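Copper-transporting ATPase (Sulfolobus solfataricus, PDB 2YJ3) probably couples ATP hydrolysis to copper transport across the cell membrane, this chain being the catalytic part that binds nucleotide and carries the phosphorylation domain. Local coordinates at residues L56-S61 and G101-K106; P44-F49 and F131-V136; A217-A222 and A234-V239; L39-P44 and V136-L141. The protein carries 1 engineered substitution. One frame throughout, in Å; residues are numbered along the deposited sequence.

Overall arrangement
Contacts 1 and 2 belong to one lobe, built on the six-stranded antiparallel sheet, and touch each other: Leu56 of helix 53-63 packs on the rings of Phe49 and Phe131, and Ala59 on Phe131. Contact 3 lies in the other lobe, in the mixed, mostly parallel sheet, its centre about 40 Å from that of contact 1. Contact 4 lies between them, sharing Pro44 and Val136 with contact 2. Contacts 1 and 3 are buried, contact 2 is partly so, and contact 4 is at the surface. Their chemistry follows: helix-on-hairpin packing in 1, strand pairing in 2 and 3, with a bulge in 2, and paired loops with a bridging water in 4.

Contact 1: L56-S61 and G101-K106; sequences LAYAAS and GKISDK
Tyr58 reaches from the helix to the hairpin with two different borders of its ring. Its CG stands anti to the carbonyl carbon (chi1 -79°), and the ring then runs out between Ile103 and Lys106. On one border CE1 meets the branch methyl CG2 of Ile103 at 3.7 Å, which approaches the ring obliquely. The other border faces Lys106, whose side chain crosses that of the tyrosine at about a right angle: its CE lies 3.6 Å from Tyr58 CE2, and its NZ, close to the ring plane, donates a hydrogen bond of 3.0 Å to Tyr58 OH. The lysine chain is bent at its second, third and fourth torsions, and the ammonium group would probably polarise the phenol. Ile103 and Lys106 are the two ends of a type I' turn with Ser104 and Asp105 at its corners, closed by reciprocal backbone bonds: Ile103 N to Lys106 O is 2.8 Å and Lys106 N to Ile103 O is 2.7 Å. This is a tight two-residue hairpin joining strands 98-103 and 106-111 of the antiparallel sheet in the nucleotide-binding domain, against which helix 53-63 packs; Tyr58 also touches Ile108 and Ile123 of that sheet. One turn further along the helix, Ser61 offers only carbon to the hairpin, with CB 3.7 Å from Ile103 CD1. Its hydroxyl folds back to donate to Ala57 O at 2.6 Å, while Ser61 N reaches the same oxygen from the opposite face of the carbonyl plane. Ser61 OG is also hydrogen-bonded to Leu86 N.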
loop_
_atom_site.group_PDB
_atom_site.type_symbol
_atom_site.label_atom_id
_atom_site.label_comp_id
_atom_site.label_asym_id
_atom_site.label_seq_id
_atom_site.Cartn_x
_atom_site.Cartn_y
_atom_site.Cartn_z
ATOM N N LEU A 56 -15.649 -7.489 18.649
ATOM C CA LEU A 56 -14.903 -6.317 18.206
ATOM C C LEU A 56 -13.758 -6.034 19.176
ATOM O O LEU A 56 -12.615 -5.832 18.765
ATOM C CB LEU A 56 -15.856 -5.107 18.104
ATOM C CG LEU A 56 -15.259 -3.743 17.720
ATOM C CD1 LEU A 56 -14.377 -3.868 16.482
ATOM C CD2 LEU A 56 -16.374 -2.663 17.537
ATOM N N ALA A 57 -14.062 -6.040 20.470
ATOM C CA ALA A 57 -13.061 -5.728 21.487
ATOM C C ALA A 57 -11.972 -6.792 21.520
ATOM O O ALA A 57 -10.817 -6.486 21.795
ATOM C CB ALA A 57 -13.708 -5.615 22.848
ATOM N N TYR A 58 -12.350 -8.045 21.272
ATOM C CA TYR A 58 -11.392 -9.136 21.266
ATOM C C TYR A 58 -10.430 -8.979 20.099
ATOM O O TYR A 58 -9.226 -9.039 20.267
ATOM C CB TYR A 58 -12.112 -10.488 21.185
ATOM C CG TYR A 58 -12.696 -10.978 22.498
ATOM C CD1 TYR A 58 -12.346 -10.377 23.700
ATOM C CD2 TYR A 58 -13.597 -12.044 22.532
ATOM C CE1 TYR A 58 -12.876 -10.809 24.896
ATOM C CE2 TYR A 58 -14.131 -12.491 23.733
ATOM C CZ TYR A 58 -13.754 -11.875 24.914
ATOM O OH TYR A 58 -14.257 -12.306 26.128
ATOM N N ALA A 59 -10.967 -8.773 18.909
ATOM C CA ALA A 59 -10.131 -8.614 17.725
ATOM C C ALA A 59 -9.153 -7.432 17.877
ATOM O O ALA A 59 -7.983 -7.551 17.572
ATOM C CB ALA A 59 -11.004 -8.407 16.509
ATOM N N ALA A 60 -9.655 -6.288 18.324
ATOM C CA ALA A 60 -8.837 -5.088 18.469
ATOM C C ALA A 60 -7.754 -5.294 19.513
ATOM O O ALA A 60 -6.616 -4.815 19.364
ATOM C CB ALA A 60 -9.730 -3.880 18.857
ATOM N N SER A 61 -8.116 -5.995 20.584
ATOM C CA SER A 61 -7.182 -6.273 21.662
ATOM C C SER A 61 -6.009 -7.107 21.151
ATOM O O SER A 61 -4.870 -6.870 21.529
ATOM C CB SER A 61 -7.882 -6.972 22.836
ATOM O OG SER A 61 -8.872 -6.146 23.424
ATOM N N GLY A 101 -4.091 -14.768 19.941
ATOM C CA GLY A 101 -3.849 -14.481 21.345
ATOM C C GLY A 101 -4.933 -15.020 22.256
ATOM O O GLY A 101 -6.005 -15.410 21.803
ATOM N N LYS A 102 -4.664 -15.019 23.554
ATOM C CA LYS A 102 -5.635 -15.501 24.526
ATOM C C LYS A 102 -6.171 -14.377 25.404
ATOM O O LYS A 102 -5.410 -13.575 25.942
ATOM C CB LYS A 102 -5.014 -16.608 25.386
ATOM C CG LYS A 102 -5.914 -17.176 26.483
ATOM C CD LYS A 102 -5.322 -18.508 26.987
ATOM C CE LYS A 102 -5.688 -18.810 28.441
ATOM N NZ LYS A 102 -5.036 -17.877 29.407
ATOM N N ILE A 103 -7.490 -14.330 25.537
ATOM C CA ILE A 103 -8.158 -13.336 26.363
ATOM C C ILE A 103 -9.278 -14.054 27.091
ATOM O O ILE A 103 -10.005 -14.853 26.484
ATOM C CB ILE A 103 -8.807 -12.228 25.499
ATOM C CG1 ILE A 103 -7.801 -11.589 24.544
ATOM C CG2 ILE A 103 -9.502 -11.178 26.367
ATOM C CD1 ILE A 103 -8.452 -10.544 23.635
ATOM N N SER A 104 -9.415 -13.768 28.383
ATOM C CA SER A 104 -10.447 -14.378 29.219
ATOM C C SER A 104 -10.616 -15.875 28.961
ATOM O O SER A 104 -11.730 -16.348 28.714
ATOM C CB SER A 104 -11.786 -13.652 29.048
ATOM O OG SER A 104 -11.781 -12.400 29.726
ATOM N N ASP A 105 -9.506 -16.605 29.020
ATOM C CA ASP A 105 -9.493 -18.064 28.823
ATOM C C ASP A 105 -9.892 -18.501 27.418
ATOM O O ASP A 105 -10.016 -19.693 27.158
ATOM C CB ASP A 105 -10.406 -18.771 29.831
ATOM C CG ASP A 105 -9.971 -18.562 31.267
ATOM O OD1 ASP A 105 -8.754 -18.384 31.516
ATOM O OD2 ASP A 105 -10.857 -18.582 32.149
ATOM N N LYS A 106 -10.119 -17.538 26.530
ATOM C CA LYS A 106 -10.550 -17.821 25.161
ATOM C C LYS A 106 -9.445 -17.545 24.141
ATOM O O LYS A 106 -8.701 -16.564 24.258
ATOM C CB LYS A 106 -11.796 -16.993 24.810
ATOM C CG LYS A 106 -13.124 -17.683 25.107
ATOM C CD LYS A 106 -13.950 -16.923 26.131
ATOM C CE LYS A 106 -14.070 -15.450 25.766
ATOM N NZ LYS A 106 -15.497 -14.990 25.740
#

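Contact 2: P44-F49 and F131-V136; sequences PIVTQF and FNISDV
The CG of Phe49 is anti to its backbone N (chi1 172°), whereas that of Phe131 is anti to its carbonyl carbon (chi1 -62°), and these settings bring the two rings together on one face of the sheet. The pair is oblique, with planes at 44° and centroids 4.8 Å apart; Phe49 CD1 stands over one face of the Phe131 ring, offset toward its rim. Beside them, Val46 CG2 lies 4.0 Å from Phe131 CD2. An alanine at Phe131 would probably open a gap beside Phe49 CD1 and Val46 CG2, leaving the Phe49 ring less firmly held on that side. The strands run antiparallel. Ile45 and Ser134 form a hydrogen-bonded pair, with Ile45 N to Ser134 O and Ser134 N to Ile45 O both 2.8 Å. The register then shifts by one at a classic beta bulge: Asn132 O accepts from Thr47 N at 2.8 Å and from Gln48 N at 3.3 Å, both from the same face of its carbonyl plane. Just before its strand begins, Pro44 presses CB against Ile133 CD1 at 3.4 Å, tighter than usual van der Waals contact; beyond the end of the other strand Asp135 forms a salt bridge with Lys35. Strand 45-50 is an edge strand of its sheet, paired to strand 126-134; Leu56 and Ala59 of helix 53-63 pack on Phe131, and Tyr77 of helix 69-81 on Val46 and Phe49.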
loop_
_atom_site.group_PDB
_atom_site.type_symbol
_atom_site.label_atom_id
_atom_site.label_comp_id
_atom_site.label_asym_id
_atom_site.label_seq_id
_atom_site.Cartn_x
_atom_site.Cartn_y
_atom_site.Cartn_z
ATOM N N PRO A 44 -5.175 1.489 5.680
ATOM C CA PRO A 44 -6.532 1.240 5.191
ATOM C C PRO A 44 -7.559 1.598 6.256
ATOM O O PRO A 44 -7.178 1.957 7.369
ATOM C CB PRO A 44 -6.538 -0.268 4.960
ATOM C CG PRO A 44 -5.591 -0.796 5.989
ATOM C CD PRO A 44 -4.513 0.254 6.135
ATOM N N ILE A 45 -8.841 1.522 5.914
ATOM C CA ILE A 45 -9.892 1.700 6.906
ATOM C C ILE A 45 -10.864 0.523 6.907
ATOM O O ILE A 45 -11.018 -0.188 5.919
ATOM C CB ILE A 45 -10.710 3.003 6.710
ATOM C CG1 ILE A 45 -11.356 3.048 5.324
ATOM C CG2 ILE A 45 -9.830 4.240 6.934
ATOM C CD1 ILE A 45 -12.136 4.346 5.047
ATOM N N VAL A 46 -11.512 0.342 8.045
ATOM C CA VAL A 46 -12.610 -0.579 8.179
ATOM C C VAL A 46 -13.816 0.043 7.485
ATOM O O VAL A 46 -14.273 1.116 7.878
ATOM C CB VAL A 46 -12.909 -0.778 9.661
ATOM C CG1 VAL A 46 -14.259 -1.445 9.847
ATOM C CG2 VAL A 46 -11.756 -1.566 10.334
ATOM N N THR A 47 -14.304 -0.601 6.431
ATOM C CA THR A 47 -15.512 -0.138 5.745
ATOM C C THR A 47 -16.769 -0.827 6.277
ATOM O O THR A 47 -17.889 -0.356 6.052
ATOM C CB THR A 47 -15.423 -0.324 4.220
ATOM O OG1 THR A 47 -14.945 -1.640 3.925
ATOM C CG2 THR A 47 -14.467 0.700 3.617
ATOM N N GLN A 48 -16.590 -1.936 6.988
ATOM C CA GLN A 48 -17.718 -2.560 7.692
ATOM C C GLN A 48 -17.294 -3.653 8.673
ATOM O O GLN A 48 -16.349 -4.388 8.435
ATOM C CB GLN A 48 -18.755 -3.106 6.708
ATOM C CG GLN A 48 -18.666 -4.599 6.467
ATOM C CD GLN A 48 -19.931 -5.152 5.822
ATOM O OE1 GLN A 48 -21.050 -4.812 6.224
ATOM N NE2 GLN A 48 -19.757 -6.011 4.822
ATOM N N PHE A 49 -17.993 -3.723 9.793
ATOM C CA PHE A 49 -17.771 -4.754 10.769
ATOM C C PHE A 49 -19.087 -5.485 10.992
ATOM O O PHE A 49 -20.103 -4.858 11.286
ATOM C CB PHE A 49 -17.306 -4.152 12.088
ATOM C CG PHE A 49 -17.249 -5.145 13.206
ATOM C CD1 PHE A 49 -16.269 -6.120 13.219
ATOM C CD2 PHE A 49 -18.195 -5.117 14.230
ATOM C CE1 PHE A 49 -16.217 -7.069 14.244
ATOM C CE2 PHE A 49 -18.167 -6.052 15.248
ATOM C CZ PHE A 49 -17.168 -7.032 15.257
ATOM N N PHE A 131 -14.513 -8.298 9.126
ATOM C CA PHE A 131 -14.331 -6.904 8.693
ATOM C C PHE A 131 -14.165 -6.873 7.202
ATOM O O PHE A 131 -13.510 -7.759 6.631
ATOM C CB PHE A 131 -13.024 -6.300 9.241
ATOM C CG PHE A 131 -12.951 -6.225 10.732
ATOM C CD1 PHE A 131 -12.519 -7.318 11.474
ATOM C CD2 PHE A 131 -13.292 -5.056 11.395
ATOM C CE1 PHE A 131 -12.451 -7.243 12.850
ATOM C CE2 PHE A 131 -13.209 -4.968 12.775
ATOM C CZ PHE A 131 -12.801 -6.054 13.501
ATOM N N ASN A 132 -14.748 -5.853 6.576
ATOM C CA ASN A 132 -14.322 -5.426 5.255
ATOM C C ASN A 132 -13.377 -4.250 5.497
ATOM O O ASN A 132 -13.722 -3.354 6.245
ATOM C CB ASN A 132 -15.523 -4.954 4.430
ATOM C CG ASN A 132 -16.007 -5.996 3.435
ATOM O OD1 ASN A 132 -16.477 -7.074 3.810
ATOM N ND2 ASN A 132 -15.909 -5.667 2.152
ATOM N N ILE A 133 -12.186 -4.265 4.907
ATOM C CA ILE A 133 -11.284 -3.119 4.992
ATOM C C ILE A 133 -10.903 -2.673 3.586
ATOM O O ILE A 133 -10.749 -3.496 2.690
ATOM C CB ILE A 133 -9.992 -3.418 5.793
ATOM C CG1 ILE A 133 -8.969 -4.146 4.928
ATOM C CG2 ILE A 133 -10.292 -4.186 7.065
ATOM C CD1 ILE A 133 -8.071 -3.218 4.122
ATOM N N SER A 134 -10.745 -1.370 3.390
ATOM C CA SER A 134 -10.362 -0.870 2.079
ATOM C C SER A 134 -9.301 0.225 2.156
ATOM O O SER A 134 -9.150 0.896 3.184
ATOM C CB SER A 134 -11.592 -0.368 1.321
ATOM O OG SER A 134 -12.068 0.831 1.892
ATOM N N ASP A 135 -8.553 0.376 1.068
ATOM C CA ASP A 135 -7.598 1.465 0.933
ATOM C C ASP A 135 -8.354 2.769 0.704
ATOM O O ASP A 135 -9.456 2.771 0.151
ATOM C CB ASP A 135 -6.625 1.192 -0.224
ATOM C CG ASP A 135 -5.533 0.166 0.146
ATOM O OD1 ASP A 135 -5.175 0.072 1.343
ATOM O OD2 ASP A 135 -5.028 -0.543 -0.758
ATOM N N VAL A 136 -7.764 3.872 1.148
ATOM C CA VAL A 136 -8.332 5.199 0.947
ATOM C C VAL A 136 -7.509 5.933 -0.109
ATOM O O VAL A 136 -6.308 6.113 0.050
ATOM C CB VAL A 136 -8.314 6.018 2.252
ATOM C CG1 VAL A 136 -8.733 7.468 1.990
ATOM C CG2 VAL A 136 -9.209 5.369 3.293
#

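Contact 3: A217-A222 and A234-V239; sequences ADVSVA and ADIILV
Val221 and Ile236 face each other on two parallel strands whose short axes are inclined at 27° and approach to 4.6 Å. The ladder is read from three backbone bonds: Ile236 N donates to Ser220 O at 2.9 Å, Ala222 N to Ile236 O at 2.8 Å, and Leu238 N to Ala222 O at 2.7 Å. Ile236 is thus held by both its N-H and its carbonyl, to residues flanking its partner, as a parallel bridge requires. Before the ladder begins, side chains take over the pairing. Ser220 OG sits between its own backbone N and carbonyl carbon (chi1 57°) and accepts a nearly straight bond, 2.9 Å and 173°, from Asp235 N. In return Asp235 OD2 receives a weak bond from Ser220 N; its other oxygen, OD1, makes a long, weak ion pair with Lys17. The apolar side chains sort by face. Val221 CG2 lies 4.1 Å from Ile236 CB, the two side chains crossing at a slant, and on the other face the methyls Ala222 CB and Ala234 CB meet at 3.6 Å. Val221, through backbone bonds to Met203 and Gly205, carries the sheet on to strand 201-205, while Ile237 bonds to Ile15 of an antiparallel strand. Neighbouring parallel strands with helices packed against them, here helix 20-27, fit the Rossmann-like fold of the haloacid dehalogenase family, which forms the phosphorylation domain of P-type ATPases.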
loop_
_atom_site.group_PDB
_atom_site.type_symbol
_atom_site.label_atom_id
_atom_site.label_comp_id
_atom_site.label_asym_id
_atom_site.label_seq_id
_atom_site.Cartn_x
_atom_site.Cartn_y
_atom_site.Cartn_z
ATOM N N ALA A 217 13.268 -1.450 -11.766
ATOM C CA ALA A 217 12.708 -0.313 -12.479
ATOM C C ALA A 217 13.847 0.507 -13.071
ATOM O O ALA A 217 14.924 0.599 -12.480
ATOM C CB ALA A 217 11.858 0.544 -11.546
ATOM N N ASP A 218 13.624 1.096 -14.238
ATOM C CA ASP A 218 14.609 2.023 -14.785
ATOM C C ASP A 218 14.875 3.161 -13.796
ATOM O O ASP A 218 16.024 3.484 -13.502
ATOM C CB ASP A 218 14.181 2.523 -16.162
ATOM C CG ASP A 218 14.349 1.451 -17.231
ATOM O OD1 ASP A 218 15.497 0.996 -17.423
ATOM O OD2 ASP A 218 13.344 1.046 -17.851
ATOM N N VAL A 219 13.811 3.748 -13.263
ATOM C CA VAL A 219 13.959 4.620 -12.101
ATOM C C VAL A 219 12.880 4.301 -11.088
ATOM O O VAL A 219 11.700 4.220 -11.416
ATOM C CB VAL A 219 14.040 6.135 -12.460
ATOM C CG1 VAL A 219 13.540 6.380 -13.867
ATOM C CG2 VAL A 219 13.304 7.006 -11.417
ATOM N N SER A 220 13.314 4.067 -9.860
ATOM C CA SER A 220 12.437 3.603 -8.818
ATOM C C SER A 220 12.212 4.677 -7.769
ATOM O O SER A 220 13.139 5.372 -7.361
ATOM C CB SER A 220 13.039 2.372 -8.144
ATOM O OG SER A 220 14.329 2.670 -7.634
ATOM N N VAL A 221 10.973 4.766 -7.310
ATOM C CA VAL A 221 10.611 5.673 -6.249
ATOM C C VAL A 221 9.972 4.884 -5.110
ATOM O O VAL A 221 9.005 4.154 -5.316
ATOM C CB VAL A 221 9.609 6.715 -6.760
ATOM C CG1 VAL A 221 9.225 7.691 -5.649
ATOM C CG2 VAL A 221 10.171 7.439 -7.953
ATOM N N ALA A 222 10.532 5.031 -3.912
ATOM C CA ALA A 222 9.961 4.484 -2.690
ATOM C C ALA A 222 9.215 5.564 -1.905
ATOM O O ALA A 222 9.691 6.694 -1.797
ATOM C CB ALA A 222 11.071 3.912 -1.822
ATOM N N ALA A 234 16.074 2.419 -3.202
ATOM C CA ALA A 234 15.361 3.037 -4.320
ATOM C C ALA A 234 16.081 4.284 -4.821
ATOM O O ALA A 234 16.761 4.973 -4.060
ATOM C CB ALA A 234 13.932 3.394 -3.903
ATOM N N ASP A 235 15.918 4.581 -6.104
ATOM C CA ASP A 235 16.541 5.756 -6.697
ATOM C C ASP A 235 16.079 7.045 -6.035
ATOM O O ASP A 235 16.864 7.978 -5.842
ATOM C CB ASP A 235 16.233 5.806 -8.188
ATOM C CG ASP A 235 16.973 4.737 -8.967
ATOM O OD1 ASP A 235 17.840 4.057 -8.377
ATOM O OD2 ASP A 235 16.695 4.581 -10.171
ATOM N N ILE A 236 14.794 7.101 -5.700
ATOM C CA ILE A 236 14.232 8.287 -5.070
ATOM C C ILE A 236 13.337 7.916 -3.921
ATOM O O ILE A 236 12.402 7.137 -4.084
ATOM C CB ILE A 236 13.382 9.100 -6.041
ATOM C CG1 ILE A 236 14.220 9.561 -7.225
ATOM C CG2 ILE A 236 12.746 10.287 -5.310
ATOM C CD1 ILE A 236 13.380 10.042 -8.376
ATOM N N ILE A 237 13.604 8.485 -2.757
ATOM C CA ILE A 237 12.704 8.292 -1.638
ATOM C C ILE A 237 11.802 9.526 -1.456
ATOM O O ILE A 237 12.290 10.664 -1.329
ATOM C CB ILE A 237 13.486 7.954 -0.354
ATOM C CG1 ILE A 237 14.422 6.770 -0.622
ATOM C CG2 ILE A 237 12.538 7.674 0.795
ATOM C CD1 ILE A 237 15.047 6.175 0.616
ATOM N N LEU A 238 10.489 9.300 -1.478
ATOM C CA LEU A 238 9.523 10.382 -1.285
ATOM C C LEU A 238 9.273 10.554 0.190
ATOM O O LEU A 238 8.253 10.072 0.706
ATOM C CB LEU A 238 8.189 10.075 -1.969
ATOM C CG LEU A 238 7.789 10.837 -3.229
ATOM C CD1 LEU A 238 6.276 10.899 -3.329
ATOM C CD2 LEU A 238 8.349 12.232 -3.224
ATOM N N VAL A 239 10.193 11.244 0.871
ATOM C CA VAL A 239 10.089 11.441 2.313
ATOM C C VAL A 239 8.743 12.032 2.637
ATOM O O VAL A 239 8.124 11.712 3.654
ATOM C CB VAL A 239 11.101 12.475 2.834
ATOM C CG1 VAL A 239 11.166 12.417 4.350
ATOM C CG2 VAL A 239 12.448 12.249 2.226
#

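Contact 4: L39-P44 and V136-L141; sequences LTYGTP and VPRPNL
Leu39 O receives Arg138 N in an almost straight bond of 2.8 Å, and Tyr41 N donates to Val136 O at the same 2.8 Å; these two bonds bracket the single backbone bridge of Thr40 with Pro137. Val136 N donates a hydrogen bond to a water 2.6 Å away, which also lies within hydrogen-bonding distance of Tyr41 O and Thr43 O. Helix 35-39 supplies partners for two side chains: Thr40 OG1 bonds Gly37 N and Lys35 O, Arg138 NH2 bonds Gly37 O, and Arg138 NE weakly Thr38 O. Arg138 CG stands over the centre of the Tyr41 ring, 4.2 Å from the centroid and 6° off the normal, a CH-pi contact, while Arg138 NH1 lies 3.5 Å from Tyr41 CD1. Val136 CG1 comes within 3.7 Å of Tyr41 CD2. An alanine at Tyr41 would probably leave Arg138 CG without its ring, the guanidinium then held mainly by the bond to Gly37 O. The loops lead from helix 35-39 to strand 45-50 and from strand 126-134 to helix 142-149, a double linker consistent with the hinge between phosphorylation and nucleotide-binding domains; Leu169 of helix 163-173 packs on Leu39, Thr40 and Pro137.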
loop_
_atom_site.group_PDB
_atom_site.type_symbol
_atom_site.label_atom_id
_atom_site.label_comp_id
_atom_site.label_asym_id
_atom_site.label_seq_id
_atom_site.Cartn_x
_atom_site.Cartn_y
_atom_site.Cartn_z
ATOM N N LEU A 39 -1.060 5.373 -4.522
ATOM C CA LEU A 39 -2.291 6.017 -4.967
ATOM C C LEU A 39 -3.281 6.100 -3.818
ATOM O O LEU A 39 -4.284 6.803 -3.891
ATOM C CB LEU A 39 -2.912 5.236 -6.126
ATOM C CG LEU A 39 -2.157 5.306 -7.450
ATOM C CD1 LEU A 39 -2.838 4.453 -8.515
ATOM C CD2 LEU A 39 -2.042 6.757 -7.904
ATOM N N THR A 40 -2.992 5.370 -2.751
ATOM C CA THR A 40 -3.846 5.375 -1.586
ATOM C C THR A 40 -2.961 5.589 -0.385
ATOM O O THR A 40 -1.749 5.426 -0.467
ATOM C CB THR A 40 -4.545 4.016 -1.407
ATOM O OG1 THR A 40 -3.562 3.013 -1.157
ATOM C CG2 THR A 40 -5.336 3.645 -2.650
ATOM N N TYR A 41 -3.563 5.945 0.739
ATOM C CA TYR A 41 -2.794 6.116 1.956
ATOM C C TYR A 41 -2.221 4.773 2.387
ATOM O O TYR A 41 -2.701 3.716 1.965
ATOM C CB TYR A 41 -3.667 6.735 3.041
ATOM C CG TYR A 41 -4.032 8.174 2.728
ATOM C CD1 TYR A 41 -3.175 9.211 3.064
ATOM C CD2 TYR A 41 -5.216 8.489 2.071
ATOM C CE1 TYR A 41 -3.493 10.530 2.773
ATOM C CE2 TYR A 41 -5.547 9.801 1.776
ATOM C CZ TYR A 41 -4.676 10.819 2.132
ATOM O OH TYR A 41 -4.983 12.129 1.846
ATOM N N GLY A 42 -1.178 4.821 3.205
ATOM C CA GLY A 42 -0.528 3.620 3.682
ATOM C C GLY A 42 -1.381 2.832 4.656
ATOM O O GLY A 42 -1.186 1.630 4.818
ATOM N N THR A 43 -2.325 3.494 5.318
ATOM C CA THR A 43 -3.184 2.780 6.256
ATOM C C THR A 43 -4.641 2.714 5.773
ATOM O O THR A 43 -5.263 3.742 5.471
ATOM C CB THR A 43 -3.084 3.344 7.705
ATOM O OG1 THR A 43 -3.831 2.504 8.603
ATOM C CG2 THR A 43 -3.615 4.763 7.773
ATOM N N PRO A 44 -5.175 1.489 5.680
ATOM C CA PRO A 44 -6.532 1.240 5.191
ATOM C C PRO A 44 -7.559 1.598 6.256
ATOM O O PRO A 44 -7.178 1.957 7.369
ATOM C CB PRO A 44 -6.538 -0.268 4.960
ATOM C CG PRO A 44 -5.591 -0.796 5.989
ATOM C CD PRO A 44 -4.513 0.254 6.135
ATOM N N VAL A 136 -7.764 3.872 1.148
ATOM C CA VAL A 136 -8.332 5.199 0.947
ATOM C C VAL A 136 -7.509 5.933 -0.109
ATOM O O VAL A 136 -6.308 6.113 0.050
ATOM C CB VAL A 136 -8.314 6.018 2.252
ATOM C CG1 VAL A 136 -8.733 7.468 1.990
ATOM C CG2 VAL A 136 -9.209 5.369 3.293
ATOM N N PRO A 137 -8.155 6.346 -1.205
ATOM C CA PRO A 137 -7.408 7.043 -2.260
ATOM C C PRO A 137 -6.820 8.378 -1.793
ATOM O O PRO A 137 -7.395 9.041 -0.929
ATOM C CB PRO A 137 -8.458 7.266 -3.358
ATOM C CG PRO A 137 -9.792 7.043 -2.692
ATOM C CD PRO A 137 -9.558 6.083 -1.571
ATOM N N ARG A 138 -5.669 8.744 -2.344
ATOM C CA ARG A 138 -5.109 10.074 -2.126
ATOM C C ARG A 138 -5.771 11.071 -3.071
ATOM O O ARG A 138 -5.925 10.803 -4.264
ATOM C CB ARG A 138 -3.602 10.088 -2.374
ATOM C CG ARG A 138 -2.790 9.269 -1.412
ATOM C CD ARG A 138 -1.305 9.474 -1.672
ATOM N NE ARG A 138 -0.501 8.490 -0.955
ATOM C CZ ARG A 138 -0.087 8.635 0.295
ATOM N NH1 ARG A 138 -0.395 9.742 0.967
ATOM N NH2 ARG A 138 0.636 7.677 0.867
ATOM N N PRO A 139 -6.155 12.236 -2.544
ATOM C CA PRO A 139 -6.707 13.298 -3.396
ATOM C C PRO A 139 -5.644 13.878 -4.331
ATOM O O PRO A 139 -4.448 13.695 -4.083
ATOM C CB PRO A 139 -7.163 14.350 -2.386
ATOM C CG PRO A 139 -6.283 14.133 -1.190
ATOM C CD PRO A 139 -6.047 12.643 -1.132
ATOM N N ASN A 140 -6.094 14.574 -5.372
ATOM C CA ASN A 140 -5.251 15.142 -6.436
ATOM C C ASN A 140 -5.239 14.264 -7.698
ATOM O O ASN A 140 -4.527 13.262 -7.799
ATOM C CB ASN A 140 -3.854 15.549 -5.949
ATOM C CG ASN A 140 -3.871 16.851 -5.124
ATOM O OD1 ASN A 140 -4.754 17.704 -5.296
ATOM N ND2 ASN A 140 -2.886 17.008 -4.235
ATOM N N LEU A 141 -6.051 14.681 -8.662
ATOM C CA LEU A 141 -6.516 13.814 -9.735
ATOM C C LEU A 141 -6.182 14.376 -11.124
ATOM O O LEU A 141 -6.337 13.696 -12.138
ATOM C CB LEU A 141 -8.034 13.647 -9.599
ATOM C CG LEU A 141 -8.680 13.752 -8.200
ATOM C CD1 LEU A 141 -8.112 12.713 -7.230
ATOM C CD2 LEU A 141 -8.615 15.174 -7.597
HETATM O O HOH W 1 -5.479 3.687 2.356
#